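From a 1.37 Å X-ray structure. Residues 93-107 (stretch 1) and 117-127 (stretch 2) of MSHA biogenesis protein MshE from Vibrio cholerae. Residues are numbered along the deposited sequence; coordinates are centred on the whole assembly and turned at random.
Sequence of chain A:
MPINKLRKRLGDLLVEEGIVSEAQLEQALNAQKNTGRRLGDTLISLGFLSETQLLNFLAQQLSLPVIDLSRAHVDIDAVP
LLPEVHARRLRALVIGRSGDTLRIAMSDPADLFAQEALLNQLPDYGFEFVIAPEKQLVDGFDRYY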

# COMPACT_ATOMS: atom_id res chain seq x y z
N LEU A 93 -6.82 -0.22 -13.51
CA LEU A 93 -6.06 0.28 -14.65
C LEU A 93 -4.58 0.25 -14.34
O LEU A 93 -4.14 0.82 -13.34
CB LEU A 93 -6.47 1.72 -14.96
CG LEU A 93 -5.80 2.42 -16.16
CD1 LEU A 93 -6.31 1.79 -17.43
CD2 LEU A 93 -6.08 3.92 -16.18
N VAL A 94 -3.80 -0.41 -15.19
CA VAL A 94 -2.35 -0.40 -15.06
C VAL A 94 -1.81 0.93 -15.59
O VAL A 94 -1.98 1.25 -16.77
CB VAL A 94 -1.70 -1.53 -15.88
CG1 VAL A 94 -0.20 -1.54 -15.66
CG2 VAL A 94 -2.32 -2.87 -15.51
N ILE A 95 -1.21 1.72 -14.70
CA ILE A 95 -0.74 3.06 -15.07
C ILE A 95 0.77 3.19 -15.06
O ILE A 95 1.32 4.20 -15.49
CB ILE A 95 -1.36 4.17 -14.18
CG1 ILE A 95 -0.93 4.01 -12.72
CG2 ILE A 95 -2.89 4.17 -14.31
CD1 ILE A 95 -1.35 5.18 -11.80
N GLY A 96 1.46 2.16 -14.58
CA GLY A 96 2.91 2.17 -14.58
C GLY A 96 3.46 0.78 -14.64
O GLY A 96 2.87 -0.15 -14.09
N ARG A 97 4.59 0.62 -15.33
CA ARG A 97 5.34 -0.62 -15.28
C ARG A 97 6.83 -0.31 -15.17
O ARG A 97 7.34 0.53 -15.90
CB ARG A 97 5.10 -1.47 -16.51
CG ARG A 97 5.63 -2.89 -16.34
CD ARG A 97 6.54 -3.32 -17.45
NE ARG A 97 6.04 -2.93 -18.76
CZ ARG A 97 6.51 -3.41 -19.91
NH1 ARG A 97 7.48 -4.32 -19.90
NH2 ARG A 97 6.01 -2.99 -21.06
N SER A 98 7.50 -0.99 -14.26
CA SER A 98 8.95 -0.85 -14.13
C SER A 98 9.50 -2.16 -13.62
O SER A 98 9.20 -2.56 -12.50
CB SER A 98 9.26 0.27 -13.14
OG SER A 98 10.62 0.65 -13.23
N GLY A 99 10.33 -2.83 -14.42
CA GLY A 99 10.77 -4.17 -14.06
C GLY A 99 9.54 -5.05 -13.94
O GLY A 99 8.66 -5.01 -14.80
N ASP A 100 9.47 -5.84 -12.87
CA ASP A 100 8.30 -6.70 -12.66
C ASP A 100 7.28 -6.06 -11.73
O ASP A 100 6.53 -6.78 -11.07
CB ASP A 100 8.68 -8.06 -12.07
CG ASP A 100 10.07 -8.51 -12.48
OD1 ASP A 100 10.52 -8.18 -13.59
OD2 ASP A 100 10.70 -9.23 -11.67
N THR A 101 7.27 -4.73 -11.64
CA THR A 101 6.32 -4.05 -10.76
C THR A 101 5.34 -3.21 -11.58
O THR A 101 5.75 -2.49 -12.48
CB THR A 101 7.03 -3.14 -9.73
OG1 THR A 101 7.91 -3.93 -8.93
CG2 THR A 101 6.01 -2.47 -8.82
N LEU A 102 4.06 -3.36 -11.27
CA LEU A 102 3.01 -2.56 -11.91
C LEU A 102 2.41 -1.64 -10.87
O LEU A 102 2.18 -2.04 -9.73
CB LEU A 102 1.90 -3.46 -12.45
CG LEU A 102 2.29 -4.54 -13.46
CD1 LEU A 102 1.05 -5.32 -13.91
CD2 LEU A 102 2.94 -3.90 -14.65
N ARG A 103 2.14 -0.41 -11.27
CA ARG A 103 1.31 0.47 -10.47
C ARG A 103 -0.10 0.35 -11.03
O ARG A 103 -0.31 0.56 -12.21
CB ARG A 103 1.81 1.90 -10.55
CG ARG A 103 0.95 2.90 -9.75
CD ARG A 103 1.64 4.24 -9.57
NE ARG A 103 2.82 4.08 -8.73
CZ ARG A 103 4.07 4.11 -9.18
NH1 ARG A 103 4.31 4.35 -10.46
NH2 ARG A 103 5.07 3.92 -8.34
N ILE A 104 -1.05 0.07 -10.14
CA ILE A 104 -2.42 -0.19 -10.57
C ILE A 104 -3.38 0.71 -9.80
O ILE A 104 -3.43 0.68 -8.57
CB ILE A 104 -2.80 -1.67 -10.35
CG1 ILE A 104 -1.85 -2.59 -11.13
CG2 ILE A 104 -4.26 -1.91 -10.76
CD1 ILE A 104 -2.22 -4.06 -11.08
N ALA A 105 -4.15 1.50 -10.55
CA ALA A 105 -5.22 2.31 -9.96
C ALA A 105 -6.49 1.49 -9.89
O ALA A 105 -6.88 0.87 -10.87
CB ALA A 105 -5.44 3.57 -10.78
N MSE A 106 -7.12 1.44 -8.72
CA MSE A 106 -8.40 0.73 -8.58
C MSE A 106 -9.42 1.62 -7.92
O MSE A 106 -9.09 2.48 -7.11
CB MSE A 106 -8.23 -0.50 -7.70
CG MSE A 106 -7.34 -1.56 -8.29
SE MSE A 106 -7.32 -3.08 -7.12
CE MSE A 106 -9.11 -3.75 -7.40
N SER A 107 -10.69 1.40 -8.25
CA SER A 107 -11.77 2.12 -7.60
C SER A 107 -12.01 1.52 -6.22
O SER A 107 -12.41 2.22 -5.29
CB SER A 107 -13.05 2.01 -8.42
OG SER A 107 -13.65 0.76 -8.22
N ALA A 117 -8.48 -11.92 -8.52
CA ALA A 117 -8.61 -11.97 -9.96
C ALA A 117 -7.46 -11.28 -10.66
O ALA A 117 -6.87 -11.81 -11.61
CB ALA A 117 -9.93 -11.35 -10.37
N LEU A 118 -7.14 -10.08 -10.20
CA LEU A 118 -6.05 -9.30 -10.78
C LEU A 118 -4.73 -10.07 -10.69
O LEU A 118 -3.96 -10.11 -11.66
CB LEU A 118 -5.92 -7.97 -10.03
CG LEU A 118 -5.22 -6.81 -10.71
CD1 LEU A 118 -5.88 -6.49 -12.03
CD2 LEU A 118 -5.29 -5.61 -9.77
N LEU A 119 -4.48 -10.69 -9.54
CA LEU A 119 -3.27 -11.48 -9.31
C LEU A 119 -3.13 -12.64 -10.29
O LEU A 119 -2.04 -12.91 -10.80
CB LEU A 119 -3.27 -12.04 -7.89
CG LEU A 119 -2.80 -11.12 -6.77
CD1 LEU A 119 -3.38 -11.56 -5.43
CD2 LEU A 119 -1.28 -11.13 -6.73
N ASN A 120 -4.22 -13.35 -10.54
CA ASN A 120 -4.16 -14.48 -11.44
C ASN A 120 -4.07 -14.04 -12.90
O ASN A 120 -3.59 -14.78 -13.76
CB ASN A 120 -5.34 -15.42 -11.21
CG ASN A 120 -5.31 -16.05 -9.83
OD1 ASN A 120 -4.29 -16.02 -9.14
ND2 ASN A 120 -6.43 -16.62 -9.42
N GLN A 121 -4.53 -12.82 -13.17
CA GLN A 121 -4.56 -12.27 -14.53
C GLN A 121 -3.24 -11.62 -14.94
O GLN A 121 -2.90 -11.58 -16.12
CB GLN A 121 -5.70 -11.25 -14.64
CG GLN A 121 -5.89 -10.65 -16.03
CD GLN A 121 -6.28 -11.67 -17.08
OE1 GLN A 121 -7.06 -12.59 -16.82
NE2 GLN A 121 -5.75 -11.51 -18.29
N LEU A 122 -2.49 -11.12 -13.96
CA LEU A 122 -1.19 -10.49 -14.23
C LEU A 122 -0.10 -11.20 -13.45
O LEU A 122 0.60 -10.58 -12.66
CB LEU A 122 -1.23 -9.01 -13.83
CG LEU A 122 -2.13 -8.10 -14.65
CD1 LEU A 122 -2.42 -6.80 -13.88
CD2 LEU A 122 -1.52 -7.79 -16.00
N PRO A 123 0.05 -12.53 -13.66
CA PRO A 123 1.02 -13.26 -12.84
C PRO A 123 2.46 -12.82 -13.15
O PRO A 123 2.73 -12.26 -14.22
CB PRO A 123 0.79 -14.72 -13.26
CG PRO A 123 0.30 -14.63 -14.64
CD PRO A 123 -0.55 -13.39 -14.69
N ASP A 124 3.38 -13.06 -12.22
CA ASP A 124 4.77 -12.59 -12.34
C ASP A 124 4.94 -11.08 -12.53
O ASP A 124 6.00 -10.62 -12.96
CB ASP A 124 5.52 -13.32 -13.45
CG ASP A 124 5.01 -14.71 -13.69
OD1 ASP A 124 4.63 -15.39 -12.72
OD2 ASP A 124 4.99 -15.11 -14.88
N TYR A 125 3.90 -10.32 -12.23
CA TYR A 125 4.08 -8.91 -11.92
C TYR A 125 3.60 -8.76 -10.49
O TYR A 125 2.61 -9.39 -10.10
CB TYR A 125 3.24 -8.02 -12.83
CG TYR A 125 3.81 -7.78 -14.20
CD1 TYR A 125 4.92 -6.96 -14.38
CD2 TYR A 125 3.22 -8.34 -15.33
CE1 TYR A 125 5.43 -6.72 -15.65
CE2 TYR A 125 3.73 -8.11 -16.60
CZ TYR A 125 4.84 -7.30 -16.75
OH TYR A 125 5.34 -7.07 -18.01
N GLY A 126 4.31 -7.95 -9.71
CA GLY A 126 3.84 -7.54 -8.39
C GLY A 126 3.19 -6.18 -8.55
O GLY A 126 3.34 -5.54 -9.59
N PHE A 127 2.43 -5.75 -7.53
CA PHE A 127 1.60 -4.55 -7.67
C PHE A 127 1.85 -3.49 -6.60
O PHE A 127 2.10 -3.79 -5.44
CB PHE A 127 0.11 -4.91 -7.62
CG PHE A 127 -0.27 -6.12 -8.41
CD1 PHE A 127 -1.14 -7.06 -7.86
CD2 PHE A 127 0.20 -6.32 -9.69
CE1 PHE A 127 -1.51 -8.18 -8.58
CE2 PHE A 127 -0.16 -7.45 -10.41
CZ PHE A 127 -1.02 -8.38 -9.86

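Two backbone hydrogen bonds fix the register of this contact, and both involve Gly-126. Its N donates to Asp-100 O at 2.9 Å with an N-H...O angle of 162°, and its O accepts from Leu-102 N at 2.8 Å and 168°. One residue thus bonds to the two neighbours of Thr-101, the pattern of a parallel bridge; the CA atoms of Thr-101 and Gly-126 lie 4.9 Å apart, as do those of Leu-102 and Phe-127. Both carbonyls also receive a CA-H...O contact: Tyr-125 CA lies 3.4 Å from Asp-100 O, and Thr-101 CA 3.5 Å from Gly-126 O. Leu-102 O has a similar approach from Phe-127 CA, at 3.3 Å with 143° at the hydrogen.

The other edge of strand 101-106 is paired within its own hairpin. Thr-101 N donates to Ser-98 O (3.0 Å) and Ser-98 N to Thr-101 O (2.9 Å), closing a type II' turn in which Gly-99 has a phi of 60°. Arg-103 N donates to Gly-96 O at 2.9 Å, while Arg-103 O accepts from Ile-95 N at 2.9 Å. In stretch 2, Leu-122 N still reaches Leu-118 O (2.9 Å), although Leu-122 itself has left helical phi/psi; the following type II turn carries a weak bond from Tyr-125 N to Leu-122 O, 3.3 Å.

No side-chain hydrogen bond crosses the contact, so the side chains meet through apolar packing. Leu-102 CD2 sits over the Tyr-125 ring, 4.0 Å from its centroid and 24° off the normal, while Leu-102 CD1 touches Tyr-125 CB at 3.6 Å. Ile-104 CD1 lies over the Phe-127 ring, 4.1 Å from its centroid and 29° off the normal, and also meets Leu-118 CD2 at 3.7 Å and Leu-122 CD1 at 3.9 Å.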